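Carboxymuconolactone decarboxylase family protein (PDB 1VKE) is possibly involved in the antioxidative response of Thermotoga maritima, perhaps as a peroxiredoxin-like oxidoreductase related to AhpD. Local coordinates at residues K52-V55 against K56-E59; C71-C74 against I75-H78; G86-D89 against E90-F93; L121-M124 against E125-E129. All coordinates share one frame; numbering follows the deposited sequence.

Interaction 1: residues K52-V55 against K56-E59; sequences KLDV and KTKE
Asp-54 caps the start of helix 55-68 and meets Thr-57 in its first turn. It is the N-cap residue, and its side chain makes the capping bond. One oxygen, OD1, takes two donors. Thr-57 N lies 2.9 Å from Asp-54 OD1, nearly along the C-O bond. Thr-57 OG1 gives a second hydrogen bond to Asp-54 OD1 at 2.6 Å, from above the carboxylate plane (36° out of it). The two donors come from opposite faces, which should hold the carboxylate against turning. The first torsion of Asp-54 places CG between the backbone N and the carbonyl carbon (chi1 70°), and this brings OD1 back over the helix end.

The packed side lies at Leu-53 and Lys-58, both buried. The extended Lys-58 chain runs back past Leu-53, with Lys-58 CE 3.8 Å from Leu-53 CB. Lys-58 CG lies 3.5 Å from Asp-54 O. Its NZ then reaches Arg-49 O and Glu-94 of the second subunit. The Glu-59 carboxylate is engaged by His-78 and Arg-81, and the bent Lys-56 chain ends at Glu-91.

The other side faces solvent. Asp-54 is exposed there, and a water joins the cap. This molecule accepts from Asp-54 N at 2.9 Å and donates to Thr-57 OG1 at 3.0 Å.

Interaction 2: residues C71-C74 against I75-H78; sequences CDDC and IRYH
Arg-76 folds back along the first turn of helix 72-84 to meet Asp-72 and Asp-73. Its chain is extended from CG to NE. The guanidinium then lies with one face over Asp-72 CB, which is 3.7 Å from Arg-76 NH1. Asp-73 OD1 sits at the guanidinium edge, 2.7 Å from Arg-76 NH1. This is a salt bridge with a weak, bent hydrogen bond (121°), and the two planes are 61° apart. Asp-72 turns its own carboxylate to His-110 and Arg-113.

The turn carries the disulfide of Cys-71 and Cys-74. The first torsion of Cys-71 swings SG away from its own N (chi1 178°), across to the sulfur of Cys-74, which stays beside its N. Cys-71 SG and Cys-74 SG are joined at 2.2 Å. Pro-109 of the third subunit lies against both cysteines. Glu-59, Cys-71, Cys-74 and His-78 have the spacing of the AhpD-type motif, consistent with a redox role.

Ile-75 runs beside Asp-72, pointing the same way, and Ile-75 CG1 lies 3.1 Å from Cys-71 O. His-78 CD2 approaches Cys-74 O obliquely at 3.2 Å. The His-78 ring has Tyr-77 CD2 over its centre, and its ND1 is bonded to Glu-59.

Outward, Ile-75 packs on helices 55-68 and 108-127, while Arg-76 and Tyr-77 touch Phe-18 of helix 15-28.

Interaction 3: residues G86-D89 against E90-F93; sequences GASD and EEIF
A capping box formed by Ser-88 and Glu-91 opens helix 89-103. Ser-88 OG accepts from Glu-91 N at 3.0 Å, and Ser-88 N donates to Glu-91 OE1 at 2.9 Å. The second bond is nearly straight (166°). It meets the anti side of OE1, 17° out of the carboxylate plane. Ser-88 OG sits between the backbone N and the carbonyl carbon (chi1 70°), which turns it in toward the first turn. Glu-91 is extended beyond CG, and its CG passes 3.3 Å from Ser-88 OG. The other oxygen, OE2, is held by Lys-56. A water joins OE1 to Gly-86 O.

Just before the box, helix 72-84 ends in a Schellman motif. Gly-86, with positive phi, is its C-prime residue, and Ala-87 N bonds back to Cys-82 O. The N-cap Ser-88 comes two residues after Gly-86. Ala-87 CB meets Ile-92 CG1 at 4.1 Å.

Phe-93 holds a ring face over Asp-89 O, which lies 3.1 Å above the plane and offset toward the rim. The same oxygen accepts from Phe-93 N at 2.8 Å. Phe-93 CE2 also touches Asp-89 CB at 3.8 Å. With an alanine here, Asp-89 O would probably lose its ring cover, and Leu-118 of helix 108-127, as well as Thr-34 of the fourth subunit, would lose a packing partner. Asp-89 OD1 is salt-bridged to Arg-122.

Interaction 4: residues L121-M124 against E125-E129; sequences LREM and EKNGE
Arg-122 and Glu-125 pair by a salt bridge on the last turns of helix 108-127, and Glu-123 and Lys-126 by another. Arg-122 NH1 donates to Glu-125 OE1 at 2.9 Å, using the syn lone pair of that oxygen. The two side chains lie side by side, and the guanidinium and carboxylate planes are nearly coplanar (23° apart). Glu-123 OE1 is reached by Lys-126 NZ at 2.6 Å, on the syn side and 26° out of the carboxylate plane. Here both chains are bent, Glu-123 at chi2 (78°) and Lys-126 at chi3, and this brings the charged ends together. Glu-123 OE2 takes a weak bond from Asn-127 ND2 at 3.3 Å, with the amide plane perpendicular to the carboxylate.

The backbone then closes the helix. Gly-128 has positive phi and forms a Schellman motif: Glu-129 N bonds Met-124 O at 2.9 Å, and Gly-128 N bonds Glu-125 O at 3.1 Å. Met-124 crosses Glu-129 at about a right angle, its CG 3.8 Å from Glu-129 OE1.

What sets Arg-122 in place lies beyond this turn. Its NE is salt-bridged to Asp-89, and its NH2 is bonded to Ala-87 O. A leucine in its place would probably leave Glu-125 and Asp-89 each without this positive partner. Leu-121 and Met-124 touch Tyr-15 of helix 15-28, while Leu-121, Arg-122 and Glu-125 touch Val-83 of helix 72-84.

Overall arrangement
Interactions 1, 2 and 3 are all partly buried. Measured from contact centre to chain centre, interaction 2 lies nearest, at about 4 Å, and interactions 1 and 3 at about 13 Å. Interaction 4 is a surface helix end at about 17 Å and touches no other chain of the assembly. Interactions 1 and 3 meet the second subunit, interaction 3 also the fourth, and interaction 2 the third. Side-chain caps mark the helix starts of interactions 1 and 3. Interaction 2 holds a disulfide, probably redox-active as in AhpD-like proteins; interaction 4 has exposed ion pairs. Glu-59 bonds His-78 of interaction 2, Lys-56 is salt-bridged to Glu-91 of interaction 3, and Arg-122 ties interaction 4 to interaction 3.

Interaction 1: residues K52-V55 against K56-E59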
loop_
_atom_site.group_PDB
_atom_site.type_symbol
_atom_site.label_atom_id
_atom_site.label_comp_id
_atom_site.label_asym_id
_atom_site.label_seq_id
_atom_site.Cartn_x
_atom_site.Cartn_y
_atom_site.Cartn_z
ATOM N N LYS E 52 -23.273 -18.497 2.249
ATOM C CA LYS E 52 -24.439 -17.623 2.121
ATOM C C LYS E 52 -24.191 -16.613 1.007
ATOM O O LYS E 52 -25.152 -16.178 0.368
ATOM C CB LYS E 52 -24.770 -16.919 3.449
ATOM C CG LYS E 52 -25.189 -17.829 4.562
ATOM C CD LYS E 52 -26.485 -18.528 4.220
ATOM C CE LYS E 52 -27.040 -19.231 5.401
ATOM N NZ LYS E 52 -28.406 -19.803 5.098
ATOM N N LEU E 53 -22.909 -16.271 0.713
ATOM C CA LEU E 53 -22.576 -15.538 -0.488
ATOM C C LEU E 53 -22.160 -16.502 -1.591
ATOM O O LEU E 53 -21.429 -17.467 -1.337
ATOM C CB LEU E 53 -21.432 -14.543 -0.246
ATOM C CG LEU E 53 -21.639 -13.466 0.811
ATOM C CD1 LEU E 53 -20.408 -12.627 0.904
ATOM C CD2 LEU E 53 -22.823 -12.616 0.462
ATOM N N ASP E 54 -22.669 -16.263 -2.790
ATOM C CA ASP E 54 -22.405 -17.151 -3.897
ATOM C C ASP E 54 -21.060 -16.907 -4.532
ATOM O O ASP E 54 -20.360 -15.927 -4.198
ATOM C CB ASP E 54 -23.529 -17.165 -4.934
ATOM C CG ASP E 54 -23.672 -15.900 -5.751
ATOM O OD1 ASP E 54 -22.839 -14.981 -5.741
ATOM O OD2 ASP E 54 -24.667 -15.782 -6.510
ATOM N N VAL E 55 -20.644 -17.840 -5.378
ATOM C CA VAL E 55 -19.301 -17.761 -5.900
ATOM C C VAL E 55 -19.090 -16.509 -6.763
ATOM O O VAL E 55 -18.028 -15.827 -6.669
ATOM C CB VAL E 55 -18.864 -19.048 -6.597
ATOM C CG1 VAL E 55 -19.751 -19.349 -7.763
ATOM C CG2 VAL E 55 -17.409 -18.980 -6.988
ATOM N N LYS E 56 -20.081 -16.143 -7.576
ATOM C CA LYS E 56 -19.899 -14.940 -8.395
ATOM C C LYS E 56 -19.633 -13.714 -7.521
ATOM O O LYS E 56 -18.693 -12.913 -7.775
ATOM C CB LYS E 56 -21.111 -14.690 -9.288
ATOM C CG LYS E 56 -20.912 -13.514 -10.212
ATOM C CD LYS E 56 -22.001 -13.420 -11.264
ATOM C CE LYS E 56 -23.294 -12.975 -10.724
ATOM N NZ LYS E 56 -24.235 -12.786 -11.866
ATOM N N THR E 57 -20.391 -13.605 -6.443
ATOM C CA THR E 57 -20.256 -12.505 -5.506
ATOM C C THR E 57 -18.878 -12.502 -4.876
ATOM O O THR E 57 -18.232 -11.440 -4.778
ATOM C CB THR E 57 -21.318 -12.613 -4.435
ATOM O OG1 THR E 57 -22.631 -12.445 -5.027
ATOM C CG2 THR E 57 -21.185 -11.473 -3.433
ATOM N N LYS E 58 -18.441 -13.674 -4.398
ATOM C CA LYS E 58 -17.121 -13.749 -3.729
ATOM C C LYS E 58 -15.975 -13.423 -4.699
ATOM O O LYS E 58 -15.003 -12.711 -4.335
ATOM C CB LYS E 58 -16.923 -15.098 -3.037
ATOM C CG LYS E 58 -17.829 -15.331 -1.857
ATOM C CD LYS E 58 -17.433 -16.563 -1.086
ATOM C CE LYS E 58 -18.350 -16.823 0.095
ATOM N NZ LYS E 58 -17.858 -17.823 1.097
ATOM N N GLU E 59 -16.083 -13.904 -5.933
ATOM C CA GLU E 59 -15.039 -13.592 -6.935
ATOM C C GLU E 59 -15.015 -12.105 -7.325
ATOM O O GLU E 59 -13.943 -11.537 -7.522
ATOM C CB GLU E 59 -15.155 -14.521 -8.131
ATOM C CG GLU E 59 -14.861 -15.976 -7.772
ATOM C CD GLU E 59 -13.383 -16.292 -7.476
ATOM O OE1 GLU E 59 -12.529 -15.414 -7.694
ATOM O OE2 GLU E 59 -13.079 -17.452 -7.071
HETATM O O HOH W 1 -24.397 -13.895 -3.027
#

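Interaction 2: residues C71-C74 against I75-H78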
loop_
_atom_site.group_PDB
_atom_site.type_symbol
_atom_site.label_atom_id
_atom_site.label_comp_id
_atom_site.label_asym_id
_atom_site.label_seq_id
_atom_site.Cartn_x
_atom_site.Cartn_y
_atom_site.Cartn_z
ATOM N N CYS E 71 -2.771 -5.362 -7.453
ATOM C CA CYS E 71 -2.071 -6.624 -7.793
ATOM C C CYS E 71 -2.553 -7.160 -9.120
ATOM O O CYS E 71 -3.632 -7.738 -9.196
ATOM C CB CYS E 71 -2.379 -7.655 -6.704
ATOM S SG CYS E 71 -1.617 -9.308 -7.042
ATOM N N ASP E 72 -1.745 -6.981 -10.177
ATOM C CA ASP E 72 -2.176 -7.384 -11.494
ATOM C C ASP E 72 -2.469 -8.857 -11.655
ATOM O O ASP E 72 -3.453 -9.229 -12.290
ATOM C CB ASP E 72 -1.174 -6.922 -12.535
ATOM C CG ASP E 72 -1.238 -5.418 -12.752
ATOM O OD1 ASP E 72 -2.327 -4.817 -12.618
ATOM O OD2 ASP E 72 -0.237 -4.764 -12.993
ATOM N N ASP E 73 -1.600 -9.725 -11.146
ATOM C CA ASP E 73 -1.854 -11.165 -11.322
ATOM C C ASP E 73 -3.103 -11.575 -10.539
ATOM O O ASP E 73 -3.836 -12.487 -10.960
ATOM C CB ASP E 73 -0.695 -11.993 -10.787
ATOM C CG ASP E 73 0.400 -12.187 -11.776
ATOM O OD1 ASP E 73 0.272 -11.783 -12.950
ATOM O OD2 ASP E 73 1.460 -12.720 -11.398
ATOM N N CYS E 74 -3.374 -10.935 -9.397
ATOM C CA CYS E 74 -4.565 -11.251 -8.606
ATOM C C CYS E 74 -5.823 -10.777 -9.350
ATOM O O CYS E 74 -6.867 -11.461 -9.404
ATOM C CB CYS E 74 -4.568 -10.549 -7.251
ATOM S SG CYS E 74 -3.049 -10.774 -6.292
ATOM N N ILE E 75 -5.724 -9.589 -9.941
ATOM C CA ILE E 75 -6.819 -9.050 -10.760
ATOM C C ILE E 75 -7.163 -10.028 -11.894
ATOM O O ILE E 75 -8.344 -10.377 -12.158
ATOM C CB ILE E 75 -6.432 -7.670 -11.372
ATOM C CG1 ILE E 75 -6.371 -6.630 -10.253
ATOM C CG2 ILE E 75 -7.477 -7.250 -12.465
ATOM C CD1 ILE E 75 -5.788 -5.318 -10.672
ATOM N N ARG E 76 -6.121 -10.464 -12.595
ATOM C CA ARG E 76 -6.299 -11.433 -13.695
ATOM C C ARG E 76 -6.994 -12.733 -13.254
ATOM O O ARG E 76 -7.936 -13.200 -13.894
ATOM C CB ARG E 76 -4.972 -11.763 -14.361
ATOM C CG ARG E 76 -4.411 -10.682 -15.242
ATOM C CD ARG E 76 -2.968 -11.033 -15.761
ATOM N NE ARG E 76 -2.270 -9.849 -16.275
ATOM C CZ ARG E 76 -1.129 -9.316 -15.783
ATOM N NH1 ARG E 76 -0.504 -9.833 -14.725
ATOM N NH2 ARG E 76 -0.608 -8.238 -16.369
ATOM N N TYR E 77 -6.544 -13.289 -12.131
ATOM C CA TYR E 77 -7.082 -14.506 -11.591
ATOM C C TYR E 77 -8.576 -14.309 -11.328
ATOM O O TYR E 77 -9.422 -15.091 -11.756
ATOM C CB TYR E 77 -6.387 -14.919 -10.249
ATOM C CG TYR E 77 -7.091 -16.104 -9.641
ATOM C CD1 TYR E 77 -6.801 -17.394 -10.038
ATOM C CD2 TYR E 77 -8.034 -15.930 -8.620
ATOM C CE1 TYR E 77 -7.520 -18.491 -9.513
ATOM C CE2 TYR E 77 -8.743 -17.021 -8.104
ATOM C CZ TYR E 77 -8.461 -18.282 -8.548
ATOM O OH TYR E 77 -9.121 -19.384 -8.034
ATOM N N HIS E 78 -8.933 -13.252 -10.598
ATOM C CA HIS E 78 -10.378 -13.068 -10.282
ATOM C C HIS E 78 -11.231 -12.720 -11.498
ATOM O O HIS E 78 -12.419 -13.064 -11.537
ATOM C CB HIS E 78 -10.531 -12.071 -9.152
ATOM C CG HIS E 78 -10.021 -12.610 -7.868
ATOM N ND1 HIS E 78 -10.638 -13.644 -7.183
ATOM C CD2 HIS E 78 -8.932 -12.275 -7.137
ATOM C CE1 HIS E 78 -9.923 -13.927 -6.110
ATOM N NE2 HIS E 78 -8.902 -13.087 -6.038
#

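Interaction 3: residues G86-D89 against E90-F93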
loop_
_atom_site.group_PDB
_atom_site.type_symbol
_atom_site.label_atom_id
_atom_site.label_comp_id
_atom_site.label_asym_id
_atom_site.label_seq_id
_atom_site.Cartn_x
_atom_site.Cartn_y
_atom_site.Cartn_z
ATOM N N GLY E 86 -20.043 -16.524 -14.898
ATOM C CA GLY E 86 -21.148 -15.918 -15.641
ATOM C C GLY E 86 -21.371 -14.447 -15.336
ATOM O O GLY E 86 -22.428 -13.909 -15.647
ATOM N N ALA E 87 -20.381 -13.776 -14.739
ATOM C CA ALA E 87 -20.515 -12.339 -14.532
ATOM C C ALA E 87 -20.545 -11.613 -15.866
ATOM O O ALA E 87 -19.812 -11.996 -16.774
ATOM C CB ALA E 87 -19.394 -11.786 -13.677
ATOM N N SER E 88 -21.372 -10.576 -15.961
ATOM C CA SER E 88 -21.423 -9.716 -17.166
ATOM C C SER E 88 -20.392 -8.619 -17.104
ATOM O O SER E 88 -19.916 -8.257 -16.023
ATOM C CB SER E 88 -22.799 -9.080 -17.304
ATOM O OG SER E 88 -23.014 -8.107 -16.292
ATOM N N ASP E 89 -20.044 -8.044 -18.263
ATOM C CA ASP E 89 -19.137 -6.873 -18.275
ATOM C C ASP E 89 -19.693 -5.732 -17.428
ATOM O O ASP E 89 -18.902 -5.104 -16.704
ATOM C CB ASP E 89 -18.850 -6.349 -19.686
ATOM C CG ASP E 89 -17.927 -7.277 -20.487
ATOM O OD1 ASP E 89 -17.431 -8.289 -19.935
ATOM O OD2 ASP E 89 -17.607 -7.041 -21.682
ATOM N N GLU E 90 -21.013 -5.518 -17.487
ATOM C CA GLU E 90 -21.639 -4.493 -16.655
ATOM C C GLU E 90 -21.404 -4.717 -15.134
ATOM O O GLU E 90 -21.096 -3.777 -14.395
ATOM C CB GLU E 90 -23.132 -4.347 -16.956
ATOM C CG GLU E 90 -23.726 -3.119 -16.281
ATOM C CD GLU E 90 -25.078 -2.690 -16.871
ATOM O OE1 GLU E 90 -25.535 -3.298 -17.878
ATOM O OE2 GLU E 90 -25.693 -1.741 -16.310
ATOM N N GLU E 91 -21.576 -5.963 -14.682
ATOM C CA GLU E 91 -21.362 -6.294 -13.280
ATOM C C GLU E 91 -19.904 -6.062 -12.915
ATOM O O GLU E 91 -19.591 -5.415 -11.905
ATOM C CB GLU E 91 -21.736 -7.766 -12.998
ATOM C CG GLU E 91 -23.240 -8.045 -13.028
ATOM C CD GLU E 91 -23.580 -9.525 -12.903
ATOM O OE1 GLU E 91 -22.932 -10.368 -13.577
ATOM O OE2 GLU E 91 -24.541 -9.846 -12.179
ATOM N N ILE E 92 -19.000 -6.547 -13.759
ATOM C CA ILE E 92 -17.563 -6.326 -13.536
ATOM C C ILE E 92 -17.205 -4.836 -13.498
ATOM O O ILE E 92 -16.478 -4.410 -12.594
ATOM C CB ILE E 92 -16.735 -7.081 -14.609
ATOM C CG1 ILE E 92 -16.897 -8.581 -14.378
ATOM C CG2 ILE E 92 -15.272 -6.660 -14.567
ATOM C CD1 ILE E 92 -16.408 -9.447 -15.566
ATOM N N PHE E 93 -17.752 -4.042 -14.416
ATOM C CA PHE E 93 -17.443 -2.602 -14.427
ATOM C C PHE E 93 -18.009 -1.881 -13.210
ATOM O O PHE E 93 -17.343 -1.009 -12.667
ATOM C CB PHE E 93 -17.904 -1.908 -15.709
ATOM C CG PHE E 93 -17.284 -2.430 -16.984
ATOM C CD1 PHE E 93 -16.009 -2.914 -17.039
ATOM C CD2 PHE E 93 -18.017 -2.384 -18.159
ATOM C CE1 PHE E 93 -15.478 -3.382 -18.246
ATOM C CE2 PHE E 93 -17.480 -2.839 -19.366
ATOM C CZ PHE E 93 -16.202 -3.334 -19.394
HETATM O O HOH W 2 -24.503 -12.004 -14.710
#

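Interaction 4: residues L121-M124 against E125-E129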
loop_
_atom_site.group_PDB
_atom_site.type_symbol
_atom_site.label_atom_id
_atom_site.label_comp_id
_atom_site.label_asym_id
_atom_site.label_seq_id
_atom_site.Cartn_x
_atom_site.Cartn_y
_atom_site.Cartn_z
ATOM N N LEU E 121 -10.414 -12.295 -22.697
ATOM C CA LEU E 121 -11.285 -13.394 -22.272
ATOM C C LEU E 121 -12.580 -13.439 -23.111
ATOM O O LEU E 121 -13.035 -14.507 -23.485
ATOM C CB LEU E 121 -11.659 -13.259 -20.793
ATOM C CG LEU E 121 -10.460 -13.326 -19.836
ATOM C CD1 LEU E 121 -10.899 -13.057 -18.414
ATOM C CD2 LEU E 121 -9.755 -14.655 -19.941
ATOM N N ARG E 122 -13.171 -12.283 -23.365
ATOM C CA ARG E 122 -14.411 -12.219 -24.191
ATOM C C ARG E 122 -14.155 -12.692 -25.621
ATOM O O ARG E 122 -15.019 -13.335 -26.225
ATOM C CB ARG E 122 -15.050 -10.831 -24.176
ATOM C CG ARG E 122 -15.619 -10.412 -22.793
ATOM C CD ARG E 122 -16.593 -11.394 -22.188
ATOM N NE ARG E 122 -17.139 -10.866 -20.939
ATOM C CZ ARG E 122 -17.771 -11.583 -20.021
ATOM N NH1 ARG E 122 -17.973 -12.872 -20.188
ATOM N NH2 ARG E 122 -18.198 -10.971 -18.924
ATOM N N GLU E 123 -12.955 -12.408 -26.139
ATOM C CA GLU E 123 -12.589 -12.887 -27.481
ATOM C C GLU E 123 -12.427 -14.436 -27.491
ATOM O O GLU E 123 -12.919 -15.098 -28.407
ATOM C CB GLU E 123 -11.355 -12.130 -27.970
ATOM C CG GLU E 123 -10.777 -12.563 -29.314
ATOM C CD GLU E 123 -11.565 -12.042 -30.510
ATOM O OE1 GLU E 123 -12.521 -11.224 -30.309
ATOM O OE2 GLU E 123 -11.228 -12.447 -31.671
ATOM N N MET E 124 -11.786 -14.988 -26.447
ATOM C CA MET E 124 -11.751 -16.444 -26.264
ATOM C C MET E 124 -13.177 -17.005 -26.243
ATOM O O MET E 124 -13.495 -17.989 -26.906
ATOM C CB MET E 124 -11.020 -16.841 -24.991
ATOM C CG MET E 124 -9.583 -16.545 -25.091
ATOM S SD MET E 124 -8.665 -16.942 -23.581
ATOM C CE MET E 124 -8.641 -18.720 -23.607
ATOM N N GLU E 125 -14.040 -16.427 -25.428
ATOM C CA GLU E 125 -15.422 -16.884 -25.360
ATOM C C GLU E 125 -16.132 -16.836 -26.720
ATOM O O GLU E 125 -16.783 -17.796 -27.153
ATOM C CB GLU E 125 -16.139 -15.956 -24.409
ATOM C CG GLU E 125 -17.498 -16.343 -23.918
ATOM C CD GLU E 125 -17.718 -15.618 -22.589
ATOM O OE1 GLU E 125 -17.690 -14.385 -22.621
ATOM O OE2 GLU E 125 -17.810 -16.259 -21.520
ATOM N N LYS E 126 -16.021 -15.704 -27.396
ATOM C CA LYS E 126 -16.584 -15.584 -28.749
ATOM C C LYS E 126 -16.117 -16.725 -29.664
ATOM O O LYS E 126 -16.871 -17.280 -30.489
ATOM C CB LYS E 126 -16.154 -14.224 -29.340
ATOM C CG LYS E 126 -16.681 -13.946 -30.759
ATOM C CD LYS E 126 -16.085 -12.665 -31.313
ATOM C CE LYS E 126 -14.624 -12.896 -31.695
ATOM N NZ LYS E 126 -14.006 -11.741 -32.424
ATOM N N ASN E 127 -14.812 -17.008 -29.569
ATOM C CA ASN E 127 -14.112 -18.014 -30.418
ATOM C C ASN E 127 -14.269 -19.456 -29.958
ATOM O O ASN E 127 -13.775 -20.382 -30.610
ATOM C CB ASN E 127 -12.619 -17.686 -30.542
ATOM C CG ASN E 127 -12.348 -16.503 -31.446
ATOM O OD1 ASN E 127 -13.021 -16.310 -32.456
ATOM N ND2 ASN E 127 -11.323 -15.732 -31.114
ATOM N N GLY E 128 -14.992 -19.660 -28.873
ATOM C CA GLY E 128 -15.288 -21.016 -28.399
ATOM C C GLY E 128 -14.066 -21.664 -27.762
ATOM O O GLY E 128 -13.965 -22.890 -27.711
ATOM N N GLU E 129 -13.130 -20.852 -27.290
ATOM C CA GLU E 129 -11.872 -21.354 -26.709
ATOM C C GLU E 129 -12.065 -21.467 -25.200
ATOM O O GLU E 129 -12.488 -20.515 -24.540
ATOM C CB GLU E 129 -10.720 -20.423 -27.082
ATOM C CG GLU E 129 -10.504 -20.398 -28.586
ATOM C CD GLU E 129 -9.729 -19.222 -29.158
ATOM O OE1 GLU E 129 -9.320 -18.304 -28.409
ATOM O OE2 GLU E 129 -9.556 -19.228 -30.417
#